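Local coordinates for protein fructose transport system repressor FruR (Pseudomonas putida, PDB 3O74) that probably binds DNA as a LacI-family transcriptional regulator, acting as repressor and activator, with fructose 1-phosphate as its preferred effector, at residues 5-10 with 86-91; 31-36 with 247-252; 59-64 with 243-248. One frame throughout, in Å; residues are numbered along the deposited sequence. Where two conformers were deposited one is given.

All three contacts lie in one lobe of the chain and share its parallel sheet. Interactions 2 and 3, centres about 6 Å apart, share Ala247 and Ala248 near the end of helix 234-250, and Leu246 CD2 packs 3.5 Å from Tyr33 CE2. The centre of interaction 1 is about 10 Å from that of interaction 3; Gly6 O and Phe63 N, 2.7 Å apart, probably form a hydrogen bond. Interactions 1 and 2, about 15 Å apart between centres, are joined by a probable hydrogen bond of 2.8 Å from Leu5 N to Gln34 O. Interaction 1 carries residues that bind a glycerol, probably from the crystallisation liquor, at what is probably the effector cleft.

Interaction 1 (5-10 with 86-91); sequences LGFILP and IAIDRR
The CB-CG edge of the Pro10 ring points into one face of the Arg90 guanidinium, the ring standing steeply to that plane, with Pro10 CG over its centre, 3.6 Å above it, and Pro10 CB within 3.8 Å of Arg90 NH2. Around the group, Arg90 NH1 forms a salt bridge to Asp42 and a hydrogen bond to Ser66 O, while Arg90 NE hydrogen-bonds to a glycerol, so polar partners help fix the rotation of the plane that the proline edge meets. The side chain gets there fully stretched from CG to NE. A second flat group, the Phe7 ring, has Leu9 CB of its own strand 4.1 Å above one face, offset toward the rim. The Ile88 side chain crosses that of Phe7 at about a right angle, and its CD1 lies obliquely to the ring, 4.2 Å from both Phe7 CE1 and Phe7 CZ. Beyond Ile88 the chain makes a classic gamma turn with Asp89 in the middle, closed by Arg90 N to Ile88 O at 2.6 Å. Asp89 OD1 hydrogen-bonds to the same glycerol, probably picked up from the crystallisation liquor; its position is consistent with the effector cleft, which LacI-type domains build at the carboxyl ends of their strands. Strand 61-64 runs between strands 4-9 and 85-88, with Phe63 touching both Phe7 and Ile88; helix 15-30 adds Tyr17 beside Pro10 and Arg90, and Leu24 against Ile88.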
loop_
_atom_site.group_PDB
_atom_site.type_symbol
_atom_site.label_atom_id
_atom_site.label_comp_id
_atom_site.label_asym_id
_atom_site.label_seq_id
_atom_site.Cartn_x
_atom_site.Cartn_y
_atom_site.Cartn_z
ATOM N N LEU B 5 6.301 4.755 19.239
ATOM C CA LEU B 5 5.175 3.842 19.278
ATOM C C LEU B 5 5.416 2.768 18.224
ATOM O O LEU B 5 5.989 3.046 17.172
ATOM C CB LEU B 5 3.885 4.597 18.965
ATOM C CG LEU B 5 3.677 5.915 19.714
ATOM C CD1 LEU B 5 2.510 6.704 19.126
ATOM C CD2 LEU B 5 3.470 5.657 21.200
ATOM N N GLY B 6 4.995 1.541 18.506
ATOM C CA GLY B 6 5.117 0.470 17.532
ATOM C C GLY B 6 3.779 0.136 16.900
ATOM O O GLY B 6 2.736 0.294 17.534
ATOM N N PHE B 7 3.805 -0.328 15.653
ATOM C CA PHE B 7 2.602 -0.796 14.985
ATOM C C PHE B 7 2.886 -2.116 14.271
ATOM O O PHE B 7 3.669 -2.165 13.324
ATOM C CB PHE B 7 2.086 0.255 13.994
ATOM C CG PHE B 7 0.744 -0.082 13.380
ATOM C CD1 PHE B 7 -0.077 -1.053 13.938
ATOM C CD2 PHE B 7 0.299 0.594 12.252
ATOM C CE1 PHE B 7 -1.315 -1.358 13.371
ATOM C CE2 PHE B 7 -0.931 0.299 11.685
ATOM C CZ PHE B 7 -1.742 -0.677 12.246
ATOM N N ILE B 8 2.266 -3.187 14.750
ATOM C CA ILE B 8 2.352 -4.480 14.092
ATOM C C ILE B 8 1.124 -4.662 13.219
ATOM O O ILE B 8 -0.001 -4.710 13.725
ATOM C CB ILE B 8 2.385 -5.627 15.113
ATOM C CG1 ILE B 8 3.656 -5.561 15.957
ATOM C CG2 ILE B 8 2.283 -6.970 14.405
ATOM C CD1 ILE B 8 3.713 -6.617 17.045
ATOM N N LEU B 9 1.331 -4.767 11.911
ATOM C CA LEU B 9 0.221 -4.983 10.994
ATOM C C LEU B 9 0.448 -6.245 10.155
ATOM O O LEU B 9 1.578 -6.725 10.038
ATOM C CB LEU B 9 -0.013 -3.740 10.131
ATOM C CG LEU B 9 1.192 -3.157 9.395
ATOM C CD1 LEU B 9 1.478 -3.952 8.131
ATOM C CD2 LEU B 9 0.964 -1.695 9.058
ATOM N N PRO B 10 -0.634 -6.803 9.592
ATOM C CA PRO B 10 -0.529 -8.098 8.913
ATOM C C PRO B 10 0.088 -8.020 7.524
ATOM O O PRO B 10 0.717 -8.980 7.092
ATOM C CB PRO B 10 -1.990 -8.548 8.790
ATOM C CG PRO B 10 -2.761 -7.675 9.715
ATOM C CD PRO B 10 -2.034 -6.375 9.730
ATOM N N ILE B 86 -2.867 -1.221 22.103
ATOM C CA ILE B 86 -4.078 -0.754 21.437
ATOM C C ILE B 86 -4.318 -1.562 20.173
ATOM O O ILE B 86 -3.518 -1.510 19.238
ATOM C CB ILE B 86 -3.987 0.737 21.069
ATOM C CG1 ILE B 86 -3.610 1.567 22.293
ATOM C CG2 ILE B 86 -5.307 1.218 20.468
ATOM C CD1 ILE B 86 -4.637 1.502 23.404
ATOM N N ALA B 87 -5.415 -2.314 20.144
ATOM C CA ALA B 87 -5.761 -3.094 18.958
ATOM C C ALA B 87 -6.320 -2.189 17.870
ATOM O O ALA B 87 -7.024 -1.224 18.155
ATOM C CB ALA B 87 -6.759 -4.203 19.305
ATOM N N ILE B 88 -6.006 -2.510 16.621
ATOM C CA ILE B 88 -6.524 -1.759 15.488
ATOM C C ILE B 88 -7.097 -2.710 14.443
ATOM O O ILE B 88 -6.445 -3.679 14.051
ATOM C CB ILE B 88 -5.422 -0.888 14.835
ATOM C CG1 ILE B 88 -5.010 0.245 15.772
ATOM C CG2 ILE B 88 -5.899 -0.324 13.508
ATOM C CD1 ILE B 88 -4.032 1.238 15.145
ATOM N N ASP B 89 -8.321 -2.425 14.005
ATOM C CA ASP B 89 -8.998 -3.212 12.969
ATOM C C ASP B 89 -9.419 -4.600 13.447
ATOM O O ASP B 89 -10.573 -4.991 13.295
ATOM C CB ASP B 89 -8.129 -3.317 11.710
ATOM C CG ASP B 89 -8.869 -3.934 10.536
ATOM O OD1 ASP B 89 -9.248 -5.120 10.624
ATOM O OD2 ASP B 89 -9.072 -3.234 9.522
ATOM N N ARG B 90 -8.485 -5.346 14.023
ATOM C CA ARG B 90 -8.810 -6.643 14.594
ATOM C C ARG B 90 -8.816 -6.558 16.117
ATOM O O ARG B 90 -7.785 -6.322 16.735
ATOM C CB ARG B 90 -7.814 -7.693 14.120
ATOM C CG ARG B 90 -7.725 -7.825 12.613
ATOM C CD ARG B 90 -6.719 -8.884 12.258
ATOM N NE ARG B 90 -6.537 -9.028 10.822
ATOM C CZ ARG B 90 -5.672 -9.875 10.282
ATOM N NH1 ARG B 90 -4.927 -10.633 11.072
ATOM N NH2 ARG B 90 -5.547 -9.964 8.964
ATOM N N ARG B 91 -9.986 -6.758 16.711
ATOM C CA ARG B 91 -10.165 -6.558 18.143
ATOM C C ARG B 91 -9.343 -7.533 18.978
ATOM O O ARG B 91 -9.123 -8.678 18.587
ATOM C CB ARG B 91 -11.644 -6.705 18.517
ATOM C CG ARG B 91 -12.154 -8.140 18.445
ATOM C CD ARG B 91 -13.453 -8.296 19.218
ATOM N NE ARG B 91 -14.528 -7.491 18.648
ATOM C CZ ARG B 91 -15.631 -7.145 19.303
ATOM N NH1 ARG B 91 -15.806 -7.527 20.562
ATOM N NH2 ARG B 91 -16.556 -6.412 18.701
#

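Interaction 2 (31-36 with 247-252); sequences RGYQLL and AAIEEK
Tyr33 and Arg31 both reach the carboxylate of Glu250, tying the loop after helix 15-30 to the last turn of helix 234-250. That loop begins with a Schellman motif in which Gly32 takes the positive phi, and it leads into strand 34-39, completing the first beta-alpha-beta crossover of the periplasmic-binding-protein fold. The well-packed part is the tyrosine. Its ring is buried, touching Leu5, Ala28 and Asp60, and Ile249 CG2 lies 3.6 Å from Tyr33 OH. From there the hydroxyl donates to Glu250 OE2 at 2.8 Å, meeting it on the anti side of the carboxylate, 17° out of its plane; OE2 itself lies at the edge of the ring. Glu250, extended beyond CG, comes from the opposite direction, its carboxylate turned 35° from the ring plane.

Arg31 makes the looser side, where it and Glu250 are exposed. Bends at chi2 and chi3 fold its chain so that the guanidinium edge faces Glu250 OE1. Arg31 NH2 stands 2.8 Å from Glu250 OE1 in a salt bridge, but the hydrogen bond within it is weak. One water bridges the two residues: it donates to Glu250 OE2 and to Arg31 O and accepts from Arg31 NE at 3.0 Å.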
loop_
_atom_site.group_PDB
_atom_site.type_symbol
_atom_site.label_atom_id
_atom_site.label_comp_id
_atom_site.label_asym_id
_atom_site.label_seq_id
_atom_site.Cartn_x
_atom_site.Cartn_y
_atom_site.Cartn_z
ATOM N N ARG B 31 2.548 15.031 18.111
ATOM C CA ARG B 31 2.568 14.888 19.562
ATOM C C ARG B 31 3.967 14.635 20.111
ATOM O O ARG B 31 4.153 14.537 21.324
ATOM C CB ARG B 31 1.613 13.777 20.002
ATOM C CG ARG B 31 0.154 14.149 19.847
ATOM C CD ARG B 31 -0.194 15.353 20.713
ATOM N NE ARG B 31 -0.127 15.036 22.137
ATOM C CZ ARG B 31 -1.158 14.592 22.849
ATOM N NH1 ARG B 31 -2.337 14.419 22.266
ATOM N NH2 ARG B 31 -1.014 14.321 24.139
ATOM N N GLY B 32 4.947 14.529 19.218
ATOM C CA GLY B 32 6.325 14.318 19.626
ATOM C C GLY B 32 6.730 12.856 19.701
ATOM O O GLY B 32 7.723 12.518 20.351
ATOM N N TYR B 33 5.964 11.985 19.045
ATOM C CA TYR B 33 6.279 10.558 19.013
ATOM C C TYR B 33 6.657 10.111 17.603
ATOM O O TYR B 33 6.123 10.627 16.623
ATOM C CB TYR B 33 5.080 9.732 19.488
ATOM C CG TYR B 33 4.743 9.915 20.944
ATOM C CD1 TYR B 33 5.165 8.996 21.895
ATOM C CD2 TYR B 33 4.004 11.009 21.371
ATOM C CE1 TYR B 33 4.857 9.163 23.236
ATOM C CE2 TYR B 33 3.694 11.185 22.707
ATOM C CZ TYR B 33 4.123 10.261 23.634
ATOM O OH TYR B 33 3.813 10.437 24.961
ATOM N N GLN B 34 7.572 9.149 17.509
ATOM C CA GLN B 34 7.894 8.514 16.233
ATOM C C GLN B 34 7.187 7.161 16.153
ATOM O O GLN B 34 6.998 6.494 17.165
ATOM C CB GLN B 34 9.405 8.329 16.082
ATOM C CG GLN B 34 10.225 9.600 16.286
ATOM C CD GLN B 34 10.018 10.619 15.181
ATOM O OE1 GLN B 34 9.966 11.823 15.432
ATOM N NE2 GLN B 34 9.896 10.140 13.949
ATOM N N LEU B 35 6.796 6.759 14.951
ATOM C CA LEU B 35 6.150 5.468 14.762
ATOM C C LEU B 35 7.074 4.472 14.063
ATOM O O LEU B 35 7.634 4.768 13.012
ATOM C CB LEU B 35 4.856 5.629 13.959
ATOM C CG LEU B 35 3.987 4.378 13.791
ATOM C CD1 LEU B 35 3.322 3.995 15.111
ATOM C CD2 LEU B 35 2.938 4.574 12.704
ATOM N N LEU B 36 7.231 3.293 14.656
ATOM C CA LEU B 36 7.956 2.208 14.012
ATOM C C LEU B 36 6.972 1.132 13.584
ATOM O O LEU B 36 6.164 0.651 14.381
ATOM C CB LEU B 36 9.020 1.625 14.936
ATOM C CG LEU B 36 10.165 2.562 15.324
ATOM C CD1 LEU B 36 11.063 1.900 16.357
ATOM C CD2 LEU B 36 10.964 2.980 14.097
ATOM N N ALA B 247 -3.407 8.643 26.044
ATOM C CA ALA B 247 -4.062 8.747 27.346
ATOM C C ALA B 247 -3.490 7.709 28.303
ATOM O O ALA B 247 -3.329 7.973 29.487
ATOM C CB ALA B 247 -5.563 8.590 27.210
ATOM N N ALA B 248 -3.181 6.527 27.780
ATOM C CA ALA B 248 -2.558 5.476 28.575
ATOM C C ALA B 248 -1.127 5.854 28.956
ATOM O O ALA B 248 -0.667 5.567 30.063
ATOM C CB ALA B 248 -2.572 4.166 27.814
ATOM N N ILE B 249 -0.421 6.497 28.032
ATOM C CA ILE B 249 0.963 6.886 28.281
ATOM C C ILE B 249 1.080 8.110 29.188
ATOM O O ILE B 249 1.839 8.108 30.161
ATOM C CB ILE B 249 1.714 7.172 26.964
ATOM C CG1 ILE B 249 1.834 5.892 26.137
ATOM C CG2 ILE B 249 3.095 7.755 27.258
ATOM C CD1 ILE B 249 2.266 6.127 24.706
ATOM N N GLU B 250 0.326 9.154 28.865
ATOM C CA GLU B 250 0.491 10.441 29.531
ATOM C C GLU B 250 -0.432 10.657 30.731
ATOM O O GLU B 250 -0.080 11.380 31.659
ATOM C CB GLU B 250 0.366 11.578 28.514
ATOM C CG GLU B 250 1.354 11.434 27.355
ATOM C CD GLU B 250 1.307 12.591 26.375
ATOM O OE1 GLU B 250 0.351 13.389 26.444
ATOM O OE2 GLU B 250 2.225 12.700 25.531
ATOM N N GLU B 251 -1.603 10.028 30.718
ATOM C CA GLU B 251 -2.550 10.176 31.823
ATOM C C GLU B 251 -2.759 8.872 32.580
ATOM O O GLU B 251 -3.493 8.832 33.564
ATOM C CB GLU B 251 -3.890 10.707 31.318
ATOM C CG GLU B 251 -3.793 12.060 30.644
ATOM C CD GLU B 251 -5.122 12.523 30.090
ATOM O OE1 GLU B 251 -6.168 12.140 30.656
ATOM O OE2 GLU B 251 -5.122 13.269 29.087
ATOM N N LYS B 252 -2.116 7.808 32.113
ATOM C CA LYS B 252 -2.252 6.494 32.730
ATOM C C LYS B 252 -3.705 6.014 32.730
ATOM O O LYS B 252 -4.093 5.174 33.546
ATOM C CB LYS B 252 -1.665 6.501 34.144
ATOM C CG LYS B 252 -0.147 6.616 34.175
ATOM C CD LYS B 252 0.322 7.495 35.320
ATOM C CE LYS B 252 -0.021 8.958 35.067
ATOM N NZ LYS B 252 0.289 9.817 36.245
HETATM O O HOH W 1 2.396 14.716 23.672
#

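Interaction 3 (59-64 with 243-248); sequences CDALFV and ELALAA
Ala245 presses its methyl group against the end of the Phe63 ring, and apolar contact of this sort is all that passes directly between the two segments. Ala245 CB is 3.5 Å from Phe63 CZ and 3.6 Å from Phe63 CE1, a snug fit in which the methyl meets the ring obliquely. The ring reaches across because Phe63 CG is set anti to its carbonyl carbon (chi1 -60°), which carries CZ toward the helix although the CB bond itself runs alongside it. Next to it two methyls meet, Ala61 CB and Ala245 CB, at 4.3 Å. With such short side chains facing each other, the backbones come close: the CA atoms of Ala61 and Ala245 are 6.4 Å apart.

Helix against parallel sheet is the layering of the alpha/beta lobes in LacI-type effector domains, and here helix 234-250 lies over strand 61-64. Side chains of the strand alternate between the sheet's two faces: Ala61 and Phe63 serve the layer of helix 234-250, whereas Leu62 and Val64 contact helix 44-56.

Hydrogen bonds run within the helix, as from Ala247 N to Glu243 O at 3.0 Å, or from the strand to its neighbours in the sheet. Leu62 is paired through its backbone with Pro84 and Ile86, and Ala61 and Phe63 with Gly6 on the other side. Two residues before Leu62, the carboxylate of buried Asp60 accepts from the amino-terminal backbone, through OD1 from Thr2 N and, weakly, through OD2 from Arg3 N.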
loop_
_atom_site.group_PDB
_atom_site.type_symbol
_atom_site.label_atom_id
_atom_site.label_comp_id
_atom_site.label_asym_id
_atom_site.label_seq_id
_atom_site.Cartn_x
_atom_site.Cartn_y
_atom_site.Cartn_z
ATOM N N CYS B 59 9.142 0.508 23.235
ATOM C CA CYS B 59 8.180 1.468 22.715
ATOM C C CYS B 59 7.184 1.840 23.813
ATOM O O CYS B 59 6.850 1.015 24.658
ATOM C CB CYS B 59 7.451 0.910 21.491
ATOM S SG CYS B 59 8.514 0.635 20.054
ATOM N N ASP B 60 6.717 3.084 23.800
ATOM C CA ASP B 60 5.818 3.576 24.841
ATOM C C ASP B 60 4.427 2.955 24.752
ATOM O O ASP B 60 3.726 2.825 25.756
ATOM C CB ASP B 60 5.726 5.101 24.788
ATOM C CG ASP B 60 7.040 5.775 25.131
ATOM O OD1 ASP B 60 7.974 5.068 25.565
ATOM O OD2 ASP B 60 7.134 7.011 24.969
ATOM N N ALA B 61 4.030 2.573 23.545
ATOM C CA ALA B 61 2.773 1.867 23.345
ATOM C C ALA B 61 2.848 1.060 22.062
ATOM O O ALA B 61 3.654 1.356 21.181
ATOM C CB ALA B 61 1.601 2.841 23.299
ATOM N N LEU B 62 2.006 0.040 21.960
ATOM C CA LEU B 62 2.017 -0.833 20.794
ATOM C C LEU B 62 0.630 -0.917 20.172
ATOM O O LEU B 62 -0.341 -1.313 20.831
ATOM C CB LEU B 62 2.510 -2.228 21.184
ATOM C CG LEU B 62 2.567 -3.328 20.125
ATOM C CD1 LEU B 62 3.482 -2.931 18.962
ATOM C CD2 LEU B 62 3.037 -4.627 20.761
ATOM N N PHE B 63 0.541 -0.511 18.909
ATOM C CA PHE B 63 -0.663 -0.725 18.122
ATOM C C PHE B 63 -0.519 -2.072 17.440
ATOM O O PHE B 63 0.574 -2.435 16.995
ATOM C CB PHE B 63 -0.826 0.364 17.061
ATOM C CG PHE B 63 -0.921 1.752 17.622
ATOM C CD1 PHE B 63 -2.064 2.168 18.287
ATOM C CD2 PHE B 63 0.131 2.648 17.475
ATOM C CE1 PHE B 63 -2.154 3.457 18.805
ATOM C CE2 PHE B 63 0.044 3.927 17.982
ATOM C CZ PHE B 63 -1.094 4.333 18.650
ATOM N N VAL B 64 -1.611 -2.818 17.335
ATOM C CA VAL B 64 -1.511 -4.130 16.713
ATOM C C VAL B 64 -2.799 -4.609 16.048
ATOM O O VAL B 64 -3.883 -4.510 16.617
ATOM C CB VAL B 64 -0.999 -5.198 17.728
ATOM C CG1 VAL B 64 -1.928 -5.299 18.932
ATOM C CG2 VAL B 64 -0.837 -6.554 17.058
ATOM N N GLU B 243 -5.210 8.745 20.286
ATOM C CA GLU B 243 -5.661 9.404 21.497
ATOM C C GLU B 243 -5.762 8.417 22.657
ATOM O O GLU B 243 -5.433 8.752 23.795
ATOM C CB GLU B 243 -7.002 10.086 21.243
ATOM C CG GLU B 243 -8.096 9.678 22.195
ATOM C CD GLU B 243 -9.141 10.759 22.349
ATOM O OE1 GLU B 243 -10.225 10.476 22.902
ATOM O OE2 GLU B 243 -8.876 11.899 21.912
ATOM N N LEU B 244 -6.211 7.200 22.367
ATOM C CA LEU B 244 -6.272 6.148 23.379
ATOM C C LEU B 244 -4.869 5.774 23.843
ATOM O O LEU B 244 -4.635 5.556 25.033
ATOM C CB LEU B 244 -6.994 4.914 22.833
ATOM C CG LEU B 244 -8.508 4.805 23.038
ATOM C CD1 LEU B 244 -9.152 6.155 23.279
ATOM C CD2 LEU B 244 -9.156 4.126 21.840
ATOM N N ALA B 245 -3.934 5.699 22.901
ATOM C CA ALA B 245 -2.546 5.379 23.230
ATOM C C ALA B 245 -1.929 6.440 24.134
ATOM O O ALA B 245 -1.310 6.124 25.152
ATOM C CB ALA B 245 -1.719 5.219 21.955
ATOM N N LEU B 246 -2.108 7.701 23.757
ATOM C CA LEU B 246 -1.525 8.815 24.499
ATOM C C LEU B 246 -2.133 8.992 25.892
ATOM O O LEU B 246 -1.454 9.436 26.817
ATOM C CB LEU B 246 -1.644 10.109 23.695
ATOM C CG LEU B 246 -0.928 10.088 22.343
ATOM C CD1 LEU B 246 -1.080 11.418 21.623
ATOM C CD2 LEU B 246 0.540 9.744 22.525
ATOM N N ALA B 247 -3.407 8.643 26.044
ATOM C CA ALA B 247 -4.062 8.747 27.346
ATOM C C ALA B 247 -3.490 7.709 28.303
ATOM O O ALA B 247 -3.329 7.973 29.487
ATOM C CB ALA B 247 -5.563 8.590 27.210
ATOM N N ALA B 248 -3.181 6.527 27.780
ATOM C CA ALA B 248 -2.558 5.476 28.575
ATOM C C ALA B 248 -1.127 5.854 28.956
ATOM O O ALA B 248 -0.667 5.567 30.063
ATOM C CB ALA B 248 -2.572 4.166 27.814
#